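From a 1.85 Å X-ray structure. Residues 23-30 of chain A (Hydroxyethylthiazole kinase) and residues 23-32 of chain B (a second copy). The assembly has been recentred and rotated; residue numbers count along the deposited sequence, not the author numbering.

Chain A 23-30: NFVVMNTT
Chain B, residues 23-32: NFVVMNTTAN

How does the chain A stretch prepare its backbone for the contact? A:Asn23 (phi/psi -94/155, chi1 p) makes no contact with the chain B stretch; its OD1 accepts weak hydrogen bonds from A:Val25 N at 2.8 Å and A:Val26 N at 3.0 Å, steadying the turn that leads to A:Val26, the N-cap of a helix. Chain B repeats the same angles and bonds in its own copy.

What does A:Phe24 do? With phi/psi -59/-28, chi1 m (-58°) and chi2 -57°, it directs CA-to-CB toward chain B. B:Phe24 has the same rotamer, yet the two rings play different parts: the edge of B:Phe24 meets the face of A:Phe24, with centroids 4.9 Å apart, planes at 60° and A:Phe24 CE1 3.8 Å from B:Phe24 CE1. B:Met27 (chi m, m, t) packs alongside, its CG 3.8 Å from A:Phe24 CB; the flexible, apolar thioether chain suits this buried site.

Where do the backbones come closest? A:Val25 (phi/psi -76/-27, chi1 t) sets the register, its CA 4.6 Å from the CA of B:Asn28. B:Asn28 (phi/psi -73/-44, chi1 t, chi2 -94°) starts sideways, but its amide end reaches chain A, and ND2 donates a hydrogen bond to A:Val25 O at 2.9 Å and 154°. The valine methyls meet the chain B helix: CG2 lies 4.1 Å from B:Met27 CB, and CG1 lies 4.2 Å from B:Ala31 CB, a small apolar group.

What follows at the start of the chain A helix? At its N-cap, A:Val26 points its CA-to-CB bond away from the chain B stretch, and its O accepts from A:Thr30 N at 2.9 Å and A:Thr30 OG1 (chi1 p) at 2.8 Å. A:Thr29 (chi1 -114°) points toward chain B, placing OG1 3.7 Å from B:Asn28 ND2. Altogether 342 Å² is buried between the stretches.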

ATOM      1  N   ASN A  23      10.302   1.266  -0.379  1.00 10.43           N
ATOM      2  CA  ASN A  23       9.555   2.209   0.450  1.00  9.09           C
ATOM      3  C   ASN A  23       8.084   1.842   0.646  1.00 10.76           C
ATOM      4  O   ASN A  23       7.489   1.134  -0.164  1.00  8.90           O
ATOM      5  CB  ASN A  23       9.715   3.646  -0.091  1.00  9.92           C
ATOM      6  CG  ASN A  23       8.846   3.938  -1.302  1.00 10.16           C
ATOM      7  OD1 ASN A  23       7.622   3.943  -1.212  1.00 10.88           O
ATOM      8  ND2 ASN A  23       9.484   4.208  -2.441  1.00 10.63           N
ATOM      9  N   PHE A  24       7.511   2.329   1.742  1.00 10.22           N
ATOM     10  CA  PHE A  24       6.134   2.021   2.110  1.00 10.65           C
ATOM     11  C   PHE A  24       5.051   2.400   1.119  1.00 11.32           C
ATOM     12  O   PHE A  24       3.995   1.768   1.080  1.00 12.73           O
ATOM     13  CB  PHE A  24       5.815   2.654   3.467  1.00 11.00           C
ATOM     14  CG  PHE A  24       6.725   2.198   4.569  1.00 10.73           C
ATOM     15  CD1 PHE A  24       6.842   0.844   4.873  1.00 11.79           C
ATOM     16  CD2 PHE A  24       7.471   3.118   5.299  1.00 11.53           C
ATOM     17  CE1 PHE A  24       7.702   0.410   5.883  1.00 13.03           C
ATOM     18  CE2 PHE A  24       8.332   2.696   6.312  1.00 11.49           C
ATOM     19  CZ  PHE A  24       8.444   1.339   6.608  1.00 12.57           C
ATOM     20  N   VAL A  25       5.304   3.426   0.321  1.00  9.83           N
ATOM     21  CA  VAL A  25       4.318   3.884  -0.647  1.00 10.76           C
ATOM     22  C   VAL A  25       4.212   2.972  -1.865  1.00 11.03           C
ATOM     23  O   VAL A  25       3.149   2.880  -2.483  1.00 13.01           O
ATOM     24  CB  VAL A  25       4.660   5.318  -1.133  1.00 12.09           C
ATOM     25  CG1 VAL A  25       3.616   5.807  -2.131  1.00 13.31           C
ATOM     26  CG2 VAL A  25       4.741   6.260   0.053  1.00 10.36           C
ATOM     27  N   VAL A  26       5.296   2.276  -2.194  1.00 11.11           N
ATOM     28  CA  VAL A  26       5.300   1.431  -3.388  1.00 10.74           C
ATOM     29  C   VAL A  26       5.382  -0.079  -3.176  1.00 11.20           C
ATOM     30  O   VAL A  26       5.595  -0.830  -4.129  1.00 11.38           O
ATOM     31  CB  VAL A  26       6.445   1.859  -4.330  1.00 11.70           C
ATOM     32  CG1 VAL A  26       6.396   3.372  -4.542  1.00 10.27           C
ATOM     33  CG2 VAL A  26       7.796   1.445  -3.742  1.00 10.43           C
ATOM     34  N   MET A  27       5.199  -0.522  -1.937  1.00 12.50           N
ATOM     35  CA  MET A  27       5.258  -1.946  -1.610  1.00 12.25           C
ATOM     36  C   MET A  27       4.372  -2.827  -2.493  1.00 12.88           C
ATOM     37  O   MET A  27       4.849  -3.756  -3.140  1.00 12.76           O
ATOM     38  CB  MET A  27       4.861  -2.160  -0.145  1.00 12.43           C
ATOM     39  CG  MET A  27       5.919  -1.763   0.882  1.00 12.95           C
ATOM     40  SD  MET A  27       7.186  -3.033   1.130  1.00 14.31           S
ATOM     41  CE  MET A  27       8.377  -2.125   2.157  1.00 13.40           C
ATOM     42  N   ASN A  28       3.078  -2.529  -2.512  1.00  9.37           N
ATOM     43  CA  ASN A  28       2.112  -3.309  -3.286  1.00  9.41           C
ATOM     44  C   ASN A  28       2.226  -3.064  -4.776  1.00  9.42           C
ATOM     45  O   ASN A  28       2.176  -3.962  -5.614  1.00 10.29           O
ATOM     46  CB  ASN A  28       0.704  -2.934  -2.836  1.00 10.35           C
ATOM     47  CG  ASN A  28      -0.353  -3.787  -3.482  1.00 10.71           C
ATOM     48  OD1 ASN A  28      -0.923  -3.430  -4.513  1.00 14.01           O
ATOM     49  ND2 ASN A  28      -0.606  -4.941  -2.889  1.00 11.60           N
ATOM     50  N   THR A  29       2.365  -1.792  -5.069  1.00 10.31           N
ATOM     51  CA  THR A  29       2.461  -1.268  -6.399  1.00 11.79           C
ATOM     52  C   THR A  29       3.628  -1.870  -7.224  1.00 11.58           C
ATOM     53  O   THR A  29       3.420  -2.354  -8.347  1.00 11.00           O
ATOM     54  CB  THR A  29       2.499   0.266  -6.209  1.00 15.14           C
ATOM     55  OG1 THR A  29       1.315   0.850  -6.763  1.00 19.50           O
ATOM     56  CG2 THR A  29       3.726   0.844  -6.729  1.00 15.30           C
ATOM     57  N   THR A  30       4.839  -1.897  -6.672  1.00  9.30           N
ATOM     58  CA  THR A  30       5.969  -2.469  -7.410  1.00  9.72           C
ATOM     59  C   THR A  30       5.904  -3.995  -7.463  1.00 10.06           C
ATOM     60  O   THR A  30       6.396  -4.614  -8.413  1.00  8.87           O
ATOM     61  CB  THR A  30       7.331  -2.035  -6.806  1.00 10.20           C
ATOM     62  OG1 THR A  30       7.410  -2.438  -5.434  1.00 11.55           O
ATOM     63  CG2 THR A  30       7.493  -0.524  -6.900  1.00 10.64           C
TER
ATOM     64  N   ASN B  23       0.050   6.536   8.072  1.00 10.43           N
ATOM     65  CA  ASN B  23      -0.034   5.110   8.382  1.00  9.09           C
ATOM     66  C   ASN B  23       0.187   4.194   7.179  1.00 10.76           C
ATOM     67  O   ASN B  23      -0.020   4.585   6.032  1.00  8.90           O
ATOM     68  CB  ASN B  23      -1.363   4.794   9.102  1.00  9.92           C
ATOM     69  CG  ASN B  23      -2.556   4.717   8.166  1.00 10.16           C
ATOM     70  OD1 ASN B  23      -2.630   3.838   7.312  1.00 10.88           O
ATOM     71  ND2 ASN B  23      -3.511   5.630   8.342  1.00 10.63           N
ATOM     72  N   PHE B  24       0.621   2.969   7.461  1.00 10.22           N
ATOM     73  CA  PHE B  24       0.942   1.993   6.426  1.00 10.65           C
ATOM     74  C   PHE B  24      -0.168   1.609   5.469  1.00 11.32           C
ATOM     75  O   PHE B  24       0.097   1.232   4.328  1.00 12.73           O
ATOM     76  CB  PHE B  24       1.503   0.727   7.077  1.00 11.00           C
ATOM     77  CG  PHE B  24       2.728   0.973   7.908  1.00 10.73           C
ATOM     78  CD1 PHE B  24       3.856   1.564   7.345  1.00 11.79           C
ATOM     79  CD2 PHE B  24       2.754   0.622   9.254  1.00 11.53           C
ATOM     80  CE1 PHE B  24       4.991   1.815   8.117  1.00 13.03           C
ATOM     81  CE2 PHE B  24       3.884   0.866  10.035  1.00 11.49           C
ATOM     82  CZ  PHE B  24       5.007   1.461   9.463  1.00 12.57           C
ATOM     83  N   VAL B  25      -1.409   1.699   5.925  1.00  9.83           N
ATOM     84  CA  VAL B  25      -2.543   1.328   5.092  1.00 10.76           C
ATOM     85  C   VAL B  25      -2.866   2.372   4.027  1.00 11.03           C
ATOM     86  O   VAL B  25      -3.386   2.034   2.962  1.00 13.01           O
ATOM     87  CB  VAL B  25      -3.808   1.106   5.964  1.00 12.09           C
ATOM     88  CG1 VAL B  25      -4.992   0.696   5.094  1.00 13.31           C
ATOM     89  CG2 VAL B  25      -3.531   0.048   7.014  1.00 10.36           C
ATOM     90  N   VAL B  26      -2.532   3.630   4.296  1.00 11.11           N
ATOM     91  CA  VAL B  26      -2.869   4.702   3.358  1.00 10.74           C
ATOM     92  C   VAL B  26      -1.711   5.397   2.646  1.00 11.20           C
ATOM     93  O   VAL B  26      -1.906   6.433   2.007  1.00 11.38           O
ATOM     94  CB  VAL B  26      -3.723   5.772   4.070  1.00 11.70           C
ATOM     95  CG1 VAL B  26      -4.880   5.098   4.808  1.00 10.27           C
ATOM     96  CG2 VAL B  26      -2.860   6.574   5.046  1.00 10.43           C
ATOM     97  N   MET B  27      -0.516   4.824   2.741  1.00 12.50           N
ATOM     98  CA  MET B  27       0.669   5.398   2.105  1.00 12.25           C
ATOM     99  C   MET B  27       0.487   5.718   0.620  1.00 12.88           C
ATOM    100  O   MET B  27       0.668   6.856   0.192  1.00 12.76           O
ATOM    101  CB  MET B  27       1.857   4.444   2.262  1.00 12.43           C
ATOM    102  CG  MET B  27       2.483   4.404   3.654  1.00 12.95           C
ATOM    103  SD  MET B  27       3.644   5.762   3.955  1.00 14.31           S
ATOM    104  CE  MET B  27       3.949   5.556   5.733  1.00 13.40           C
ATOM    105  N   ASN B  28       0.131   4.705  -0.161  1.00  9.37           N
ATOM    106  CA  ASN B  28      -0.043   4.861  -1.606  1.00  9.41           C
ATOM    107  C   ASN B  28      -1.304   5.622  -1.960  1.00  9.42           C
ATOM    108  O   ASN B  28      -1.346   6.492  -2.829  1.00 10.29           O
ATOM    109  CB  ASN B  28      -0.113   3.478  -2.244  1.00 10.35           C
ATOM    110  CG  ASN B  28      -0.155   3.540  -3.746  1.00 10.71           C
ATOM    111  OD1 ASN B  28      -1.223   3.535  -4.359  1.00 14.01           O
ATOM    112  ND2 ASN B  28       1.016   3.625  -4.354  1.00 11.60           N
ATOM    113  N   THR B  29      -2.341   5.239  -1.253  1.00 10.31           N
ATOM    114  CA  THR B  29      -3.666   5.763  -1.401  1.00 11.79           C
ATOM    115  C   THR B  29      -3.755   7.299  -1.211  1.00 11.58           C
ATOM    116  O   THR B  29      -4.300   8.008  -2.071  1.00 11.00           O
ATOM    117  CB  THR B  29      -4.527   4.918  -0.433  1.00 15.14           C
ATOM    118  OG1 THR B  29      -5.457   4.126  -1.178  1.00 19.50           O
ATOM    119  CG2 THR B  29      -5.155   5.741   0.587  1.00 15.30           C
ATOM    120  N   THR B  30      -3.189   7.832  -0.131  1.00  9.30           N
ATOM    121  CA  THR B  30      -3.237   9.282   0.083  1.00  9.72           C
ATOM    122  C   THR B  30      -2.283  10.029  -0.848  1.00 10.06           C
ATOM    123  O   THR B  30      -2.530  11.186  -1.208  1.00  8.87           O
ATOM    124  CB  THR B  30      -2.917   9.659   1.554  1.00 10.20           C
ATOM    125  OG1 THR B  30      -1.620   9.170   1.915  1.00 11.55           O
ATOM    126  CG2 THR B  30      -3.960   9.064   2.491  1.00 10.64           C
ATOM    127  N   ALA B  31      -1.195   9.370  -1.243  1.00  9.08           N
ATOM    128  CA  ALA B  31      -0.235   9.981  -2.154  1.00  8.76           C
ATOM    129  C   ALA B  31      -0.906  10.180  -3.506  1.00  9.48           C
ATOM    130  O   ALA B  31      -0.793  11.244  -4.116  1.00  7.48           O
ATOM    131  CB  ALA B  31       0.990   9.093  -2.312  1.00  9.63           C
ATOM    132  N   ASN B  32      -1.609   9.152  -3.973  1.00  8.41           N
ATOM    133  CA  ASN B  32      -2.291   9.245  -5.253  1.00  7.94           C
ATOM    134  C   ASN B  32      -3.486  10.185  -5.209  1.00  8.51           C
ATOM    135  O   ASN B  32      -3.846  10.780  -6.224  1.00  9.27           O
ATOM    136  CB  ASN B  32      -2.716   7.860  -5.741  1.00  8.34           C
ATOM    137  CG  ASN B  32      -1.578   7.114  -6.402  1.00  9.64           C
ATOM    138  OD1 ASN B  32      -0.748   7.719  -7.084  1.00  8.58           O
ATOM    139  ND2 ASN B  32      -1.537   5.800  -6.218  1.00  9.14           N
TER